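Local coordinates for uncharacterized protein (Parabacteroides merdae, PDB 4R7F) that is of unknown function but binds magnesium, is built from immunoglobulin-like beta-sandwich domains, and may be related to the plug protein of the type 9 secretion system, at residues A[218-230]-A[256-269]. Residues are numbered along the deposited sequence; the frame is centred on the assembly and turned at random. Where two conformers were deposited one is given.
Sequences FPAGNEYRRMEFL and DYRRDKGTYQYDQD. With MG (magnesium ion), chain G.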
loop_
_atom_site.group_PDB
_atom_site.type_symbol
_atom_site.label_atom_id
_atom_site.label_comp_id
_atom_site.label_asym_id
_atom_site.label_seq_id
_atom_site.Cartn_x
_atom_site.Cartn_y
_atom_site.Cartn_z
ATOM N N PHE A 218 8.973 -3.603 -17.647
ATOM C CA PHE A 218 9.665 -2.357 -17.376
ATOM C C PHE A 218 10.950 -2.676 -16.677
ATOM O O PHE A 218 10.999 -3.647 -15.927
ATOM C CB PHE A 218 8.853 -1.553 -16.398
ATOM C CG PHE A 218 7.661 -0.919 -16.991
ATOM C CD1 PHE A 218 6.463 -1.608 -17.068
ATOM C CD2 PHE A 218 7.706 0.393 -17.398
ATOM C CE1 PHE A 218 5.327 -1.014 -17.593
ATOM C CE2 PHE A 218 6.587 0.998 -17.956
ATOM C CZ PHE A 218 5.392 0.285 -18.052
ATOM N N PRO A 219 11.977 -1.841 -16.850
ATOM C CA PRO A 219 13.123 -2.055 -15.929
ATOM C C PRO A 219 12.735 -1.694 -14.501
ATOM O O PRO A 219 11.951 -0.759 -14.282
ATOM C CB PRO A 219 14.195 -1.112 -16.466
ATOM C CG PRO A 219 13.435 -0.115 -17.291
ATOM C CD PRO A 219 12.269 -0.837 -17.876
ATOM N N ALA A 220 13.259 -2.446 -13.541
ATOM C CA ALA A 220 12.767 -2.369 -12.180
ATOM C C ALA A 220 13.254 -1.160 -11.425
ATOM O O ALA A 220 12.604 -0.710 -10.460
ATOM C CB ALA A 220 13.082 -3.644 -11.420
ATOM N N GLY A 221 14.402 -0.621 -11.820
ATOM C CA GLY A 221 14.963 0.538 -11.112
ATOM C C GLY A 221 15.295 0.223 -9.672
ATOM O O GLY A 221 15.576 -0.944 -9.313
ATOM N N ASN A 222 15.240 1.270 -8.859
ATOM C CA ASN A 222 15.730 1.261 -7.499
ATOM C C ASN A 222 14.848 2.211 -6.702
ATOM O O ASN A 222 14.080 3.005 -7.286
ATOM C CB ASN A 222 17.184 1.744 -7.439
ATOM C CG ASN A 222 17.932 1.259 -6.190
ATOM O OD1 ASN A 222 17.328 0.837 -5.222
ATOM N ND2 ASN A 222 19.243 1.328 -6.219
ATOM N N GLU A 223 14.928 2.121 -5.374
ATOM C CA GLU A 223 14.244 3.103 -4.528
ATOM C C GLU A 223 14.932 4.421 -4.761
ATOM O O GLU A 223 16.156 4.487 -4.960
ATOM C CB GLU A 223 14.245 2.738 -3.030
ATOM C CG GLU A 223 13.760 1.303 -2.700
ATOM C CD GLU A 223 12.335 0.956 -3.163
ATOM O OE1 GLU A 223 11.539 1.837 -3.588
ATOM O OE2 GLU A 223 12.019 -0.253 -3.110
ATOM N N TYR A 224 14.123 5.462 -4.782
ATOM C CA TYR A 224 14.612 6.783 -5.061
ATOM C C TYR A 224 15.496 7.178 -3.898
ATOM O O TYR A 224 15.348 6.701 -2.742
ATOM C CB TYR A 224 13.461 7.799 -5.225
ATOM C CG TYR A 224 12.708 7.711 -6.531
ATOM C CD1 TYR A 224 11.941 6.629 -6.834
ATOM C CD2 TYR A 224 12.760 8.751 -7.470
ATOM C CE1 TYR A 224 11.253 6.542 -8.043
ATOM C CE2 TYR A 224 12.098 8.676 -8.669
ATOM C CZ TYR A 224 11.321 7.569 -8.954
ATOM O OH TYR A 224 10.638 7.464 -10.150
ATOM N N ARG A 225 16.442 8.044 -4.240
ATOM C CA ARG A 225 17.294 8.698 -3.286
ATOM C C ARG A 225 16.485 9.726 -2.530
ATOM O O ARG A 225 15.537 10.325 -3.086
ATOM C CB ARG A 225 18.448 9.411 -3.999
ATOM C CG ARG A 225 19.415 8.490 -4.717
ATOM C CD ARG A 225 20.240 9.265 -5.730
ATOM N NE ARG A 225 20.936 8.417 -6.670
ATOM C CZ ARG A 225 22.126 7.863 -6.459
ATOM N NH1 ARG A 225 22.780 8.035 -5.319
ATOM N NH2 ARG A 225 22.659 7.125 -7.408
ATOM N N ARG A 226 16.866 9.943 -1.267
ATOM C CA ARG A 226 16.123 10.881 -0.402
ATOM C C ARG A 226 17.058 11.851 0.252
ATOM O O ARG A 226 18.242 11.560 0.488
ATOM C CB ARG A 226 15.283 10.157 0.655
ATOM C CG ARG A 226 14.206 9.234 0.080
ATOM C CD ARG A 226 13.852 8.078 1.007
ATOM N NE ARG A 226 13.388 8.516 2.339
ATOM C CZ ARG A 226 13.799 8.020 3.512
ATOM N NH1 ARG A 226 14.701 7.039 3.584
ATOM N NH2 ARG A 226 13.297 8.503 4.637
HETATM N N MSE A 227 16.483 13.009 0.556
HETATM C CA MSE A 227 17.203 14.177 1.033
HETATM C C MSE A 227 16.162 15.022 1.722
HETATM O O MSE A 227 15.003 15.015 1.309
HETATM C CB MSE A 227 17.710 14.702 -0.316
HETATM C CG MSE A 227 18.201 16.093 -0.402
HETATM SE SE MSE A 227 16.772 17.375 -0.547
HETATM C CE MSE A 227 16.663 17.947 -2.409
ATOM N N GLU A 228 16.536 15.737 2.779
ATOM C CA GLU A 228 15.599 16.610 3.512
ATOM C C GLU A 228 16.342 17.797 4.048
ATOM O O GLU A 228 17.448 17.648 4.562
ATOM C CB GLU A 228 15.017 15.937 4.749
ATOM C CG GLU A 228 14.128 14.734 4.542
ATOM C CD GLU A 228 13.478 14.290 5.847
ATOM O OE1 GLU A 228 13.392 15.133 6.769
ATOM O OE2 GLU A 228 13.065 13.105 5.948
ATOM N N PHE A 229 15.716 18.964 3.987
ATOM C CA PHE A 229 16.306 20.150 4.592
ATOM C C PHE A 229 15.211 21.019 5.168
ATOM O O PHE A 229 14.733 21.964 4.542
ATOM C CB PHE A 229 17.226 20.911 3.634
ATOM C CG PHE A 229 16.545 21.451 2.392
ATOM C CD1 PHE A 229 16.220 20.614 1.324
ATOM C CD2 PHE A 229 16.299 22.815 2.261
ATOM C CE1 PHE A 229 15.624 21.132 0.179
ATOM C CE2 PHE A 229 15.690 23.330 1.128
ATOM C CZ PHE A 229 15.347 22.490 0.082
ATOM N N LEU A 230 14.868 20.687 6.410
ATOM C CA LEU A 230 13.765 21.282 7.116
ATOM C C LEU A 230 14.151 22.526 7.910
ATOM O O LEU A 230 13.271 23.263 8.359
ATOM C CB LEU A 230 13.159 20.257 8.055
ATOM C CG LEU A 230 12.718 18.937 7.448
ATOM C CD1 LEU A 230 12.044 18.100 8.532
ATOM C CD2 LEU A 230 11.788 19.152 6.265
ATOM N N ASP A 256 26.657 11.654 -4.242
ATOM C CA ASP A 256 25.963 10.468 -4.714
ATOM C C ASP A 256 26.890 9.663 -5.607
ATOM O O ASP A 256 27.735 10.251 -6.266
ATOM C CB ASP A 256 24.698 10.865 -5.489
ATOM C CG ASP A 256 23.639 11.519 -4.607
ATOM O OD1 ASP A 256 23.473 11.034 -3.475
ATOM O OD2 ASP A 256 22.935 12.470 -5.062
ATOM N N TYR A 257 26.689 8.337 -5.640
ATOM C CA TYR A 257 27.503 7.427 -6.428
ATOM C C TYR A 257 26.563 6.512 -7.205
ATOM O O TYR A 257 25.414 6.361 -6.828
ATOM C CB TYR A 257 28.463 6.608 -5.519
ATOM C CG TYR A 257 29.414 7.470 -4.663
ATOM C CD1 TYR A 257 29.028 7.934 -3.408
ATOM C CD2 TYR A 257 30.670 7.827 -5.129
ATOM C CE1 TYR A 257 29.859 8.739 -2.649
ATOM C CE2 TYR A 257 31.520 8.615 -4.382
ATOM C CZ TYR A 257 31.104 9.069 -3.142
ATOM O OH TYR A 257 31.909 9.883 -2.407
ATOM N N ARG A 258 27.055 5.927 -8.298
ATOM C CA ARG A 258 26.320 4.884 -9.018
ATOM C C ARG A 258 25.937 3.767 -8.058
ATOM O O ARG A 258 26.692 3.430 -7.172
ATOM C CB ARG A 258 27.120 4.353 -10.206
ATOM C CG ARG A 258 27.258 5.426 -11.286
ATOM C CD ARG A 258 28.035 5.020 -12.532
ATOM N NE ARG A 258 27.376 3.959 -13.292
ATOM C CZ ARG A 258 27.749 3.523 -14.501
ATOM N NH1 ARG A 258 28.790 4.061 -15.124
ATOM N NH2 ARG A 258 27.062 2.552 -15.105
ATOM N N ARG A 259 24.719 3.254 -8.213
ATOM C CA ARG A 259 24.193 2.198 -7.352
ATOM C C ARG A 259 23.890 0.927 -8.147
ATOM O O ARG A 259 23.273 0.017 -7.634
ATOM C CB ARG A 259 22.906 2.676 -6.654
ATOM C CG ARG A 259 23.146 3.756 -5.622
ATOM C CD ARG A 259 21.934 4.040 -4.758
ATOM N NE ARG A 259 20.828 4.518 -5.583
ATOM C CZ ARG A 259 19.554 4.544 -5.216
ATOM N NH1 ARG A 259 19.205 4.134 -4.024
ATOM N NH2 ARG A 259 18.621 4.987 -6.051
ATOM N N ASP A 260 24.317 0.863 -9.397
ATOM C CA ASP A 260 23.992 -0.282 -10.265
ATOM C C ASP A 260 24.819 -1.561 -10.015
ATOM O O ASP A 260 24.462 -2.626 -10.502
ATOM C CB ASP A 260 24.179 0.098 -11.739
ATOM C CG ASP A 260 25.593 0.545 -12.040
ATOM O OD1 ASP A 260 26.138 1.268 -11.205
ATOM O OD2 ASP A 260 26.154 0.202 -13.089
ATOM N N LYS A 261 25.929 -1.462 -9.305
ATOM C CA LYS A 261 26.842 -2.597 -9.208
ATOM C C LYS A 261 26.700 -3.259 -7.833
ATOM O O LYS A 261 27.695 -3.607 -7.217
ATOM C CB LYS A 261 28.300 -2.131 -9.419
ATOM C CG LYS A 261 28.624 -1.438 -10.742
ATOM C CD LYS A 261 29.874 -0.548 -10.615
ATOM C CE LYS A 261 29.552 0.872 -10.132
ATOM N NZ LYS A 261 29.024 1.735 -11.239
ATOM N N GLY A 262 25.478 -3.440 -7.346
ATOM C CA GLY A 262 25.297 -3.824 -5.950
ATOM C C GLY A 262 24.237 -4.867 -5.623
ATOM O O GLY A 262 23.937 -5.738 -6.412
ATOM N N THR A 263 23.695 -4.763 -4.414
ATOM C CA THR A 263 22.654 -5.643 -3.894
ATOM C C THR A 263 21.538 -4.716 -3.447
ATOM O O THR A 263 21.817 -3.655 -2.903
ATOM C CB THR A 263 23.169 -6.438 -2.662
ATOM O OG1 THR A 263 24.213 -7.322 -3.076
ATOM C CG2 THR A 263 22.045 -7.255 -1.985
ATOM N N TYR A 264 20.286 -5.103 -3.670
ATOM C CA TYR A 264 19.144 -4.254 -3.290
ATOM C C TYR A 264 19.158 -3.936 -1.796
ATOM O O TYR A 264 19.421 -4.834 -1.009
ATOM C CB TYR A 264 17.819 -4.936 -3.652
ATOM C CG TYR A 264 16.579 -4.202 -3.163
ATOM C CD1 TYR A 264 16.113 -3.084 -3.838
ATOM C CD2 TYR A 264 15.859 -4.635 -2.054
ATOM C CE1 TYR A 264 15.011 -2.380 -3.409
ATOM C CE2 TYR A 264 14.715 -3.946 -1.631
ATOM C CZ TYR A 264 14.307 -2.812 -2.319
ATOM O OH TYR A 264 13.197 -2.088 -1.973
ATOM N N GLN A 265 18.926 -2.671 -1.427
ATOM C CA GLN A 265 18.809 -2.231 -0.024
ATOM C C GLN A 265 17.399 -1.705 0.188
ATOM O O GLN A 265 17.029 -0.696 -0.425
ATOM C CB GLN A 265 19.781 -1.082 0.300
ATOM C CG GLN A 265 21.194 -1.191 -0.281
ATOM C CD GLN A 265 22.188 -1.854 0.658
ATOM O OE1 GLN A 265 22.492 -1.320 1.724
ATOM N NE2 GLN A 265 22.716 -3.013 0.255
ATOM N N TYR A 266 16.606 -2.363 1.037
ATOM C CA TYR A 266 15.300 -1.811 1.361
ATOM C C TYR A 266 15.502 -0.411 1.936
ATOM O O TYR A 266 16.337 -0.187 2.804
ATOM C CB TYR A 266 14.451 -2.687 2.303
ATOM C CG TYR A 266 13.100 -2.026 2.586
ATOM C CD1 TYR A 266 12.003 -2.191 1.719
ATOM C CD2 TYR A 266 12.942 -1.174 3.684
ATOM C CE1 TYR A 266 10.791 -1.544 1.960
ATOM C CE2 TYR A 266 11.736 -0.526 3.931
ATOM C CZ TYR A 266 10.667 -0.707 3.075
ATOM O OH TYR A 266 9.496 -0.035 3.352
ATOM N N ASP A 267 14.809 0.535 1.332
ATOM C CA ASP A 267 14.688 1.919 1.795
ATOM C C ASP A 267 13.220 2.200 1.575
ATOM O O ASP A 267 12.598 1.586 0.711
ATOM C CB ASP A 267 15.545 2.879 0.948
ATOM C CG ASP A 267 15.356 4.366 1.329
ATOM O OD1 ASP A 267 15.135 4.614 2.534
ATOM O OD2 ASP A 267 15.436 5.269 0.430
ATOM N N GLN A 268 12.643 3.095 2.347
ATOM C CA GLN A 268 11.253 3.442 2.147
ATOM C C GLN A 268 11.274 4.759 1.355
ATOM O O GLN A 268 11.877 5.722 1.815
ATOM C CB GLN A 268 10.572 3.608 3.503
ATOM C CG GLN A 268 9.067 3.450 3.453
ATOM C CD GLN A 268 8.362 4.166 4.594
ATOM O OE1 GLN A 268 9.001 4.758 5.466
ATOM N NE2 GLN A 268 7.033 4.128 4.583
ATOM N N ASP A 269 10.672 4.788 0.160
ATOM C CA ASP A 269 10.544 6.009 -0.627
ATOM C C ASP A 269 9.080 6.332 -0.949
ATOM O O ASP A 269 8.165 5.674 -0.494
ATOM C CB ASP A 269 11.386 5.931 -1.916
ATOM C CG ASP A 269 10.801 4.967 -2.953
ATOM O OD1 ASP A 269 9.808 4.278 -2.650
ATOM O OD2 ASP A 269 11.336 4.888 -4.084
HETATM MG MG MG G . 9.935 3.069 -4.807
HETATM O O HOH W 1 18.921 -0.874 -3.646
HETATM O O HOH W 2 11.263 3.093 -6.791
HETATM O O HOH W 3 25.012 7.003 -3.417
HETATM O O HOH W 4 21.829 8.907 -2.629
#
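The guanidinium of Arg259 is sandwiched between two side chains of 218-230. On one face the flat amide of Asn222, a shape suited to stacking, lies almost parallel (9° between planes) with ND2 3.4 Å from Arg259 CZ; toward the rim of the opposite face sits the aliphatic CG of Arg225. The edge points at a backbone carbonyl, and Arg259 NH2 donates to Glu223 O at 2.7 Å. Arginine suits this place because it offers flat faces for packing and N-H groups around its rim. The Arg225 guanidinium has Arg259 NE over one face and Tyr257 O at its edge, where Arg225 NH2 bonds to Tyr257 O at 2.9 Å. The closeness of these two arginines is probably offset by Glu364, which forms salt bridges with both, and by Asp256, whose OD1 makes a long salt bridge to Arg225 NH1, shares a water with it and also bonds to His238. Gln268 O lies over a face of the Arg226 guanidinium, while Asp267 OD1 lies near its edge in a salt bridge with Arg226 NH1 whose hydrogen-bond geometry is weak.

Glu223 and Asp269 supply hard anionic oxygens to the magnesium ion, their carboxylate planes nearly perpendicular. A bend at chi2 (-59°) brings Glu223 OE1 to the metal and OE2 to Tyr264, whose hydroxyl, at the ring edge, donates a very short bond. Asp269 chelates with both oxygens, and Asp269 OD2 also receives the backbone N-H of Tyr224 at 2.9 Å, a nearly straight bond on its anti side, 21° out of the carboxylate plane, that steadies the ligand. A water, Asp271 and Gln371 O complete the site.

The contact thus ties the link between strands 207-219 and 225-228 to the long loop joining strands 248-253 and 274-276. Strand 225-228 pairs antiparallel with 342-352, whose Tyr346 bonds to Asp256 and whose Asn345 touches Asp269.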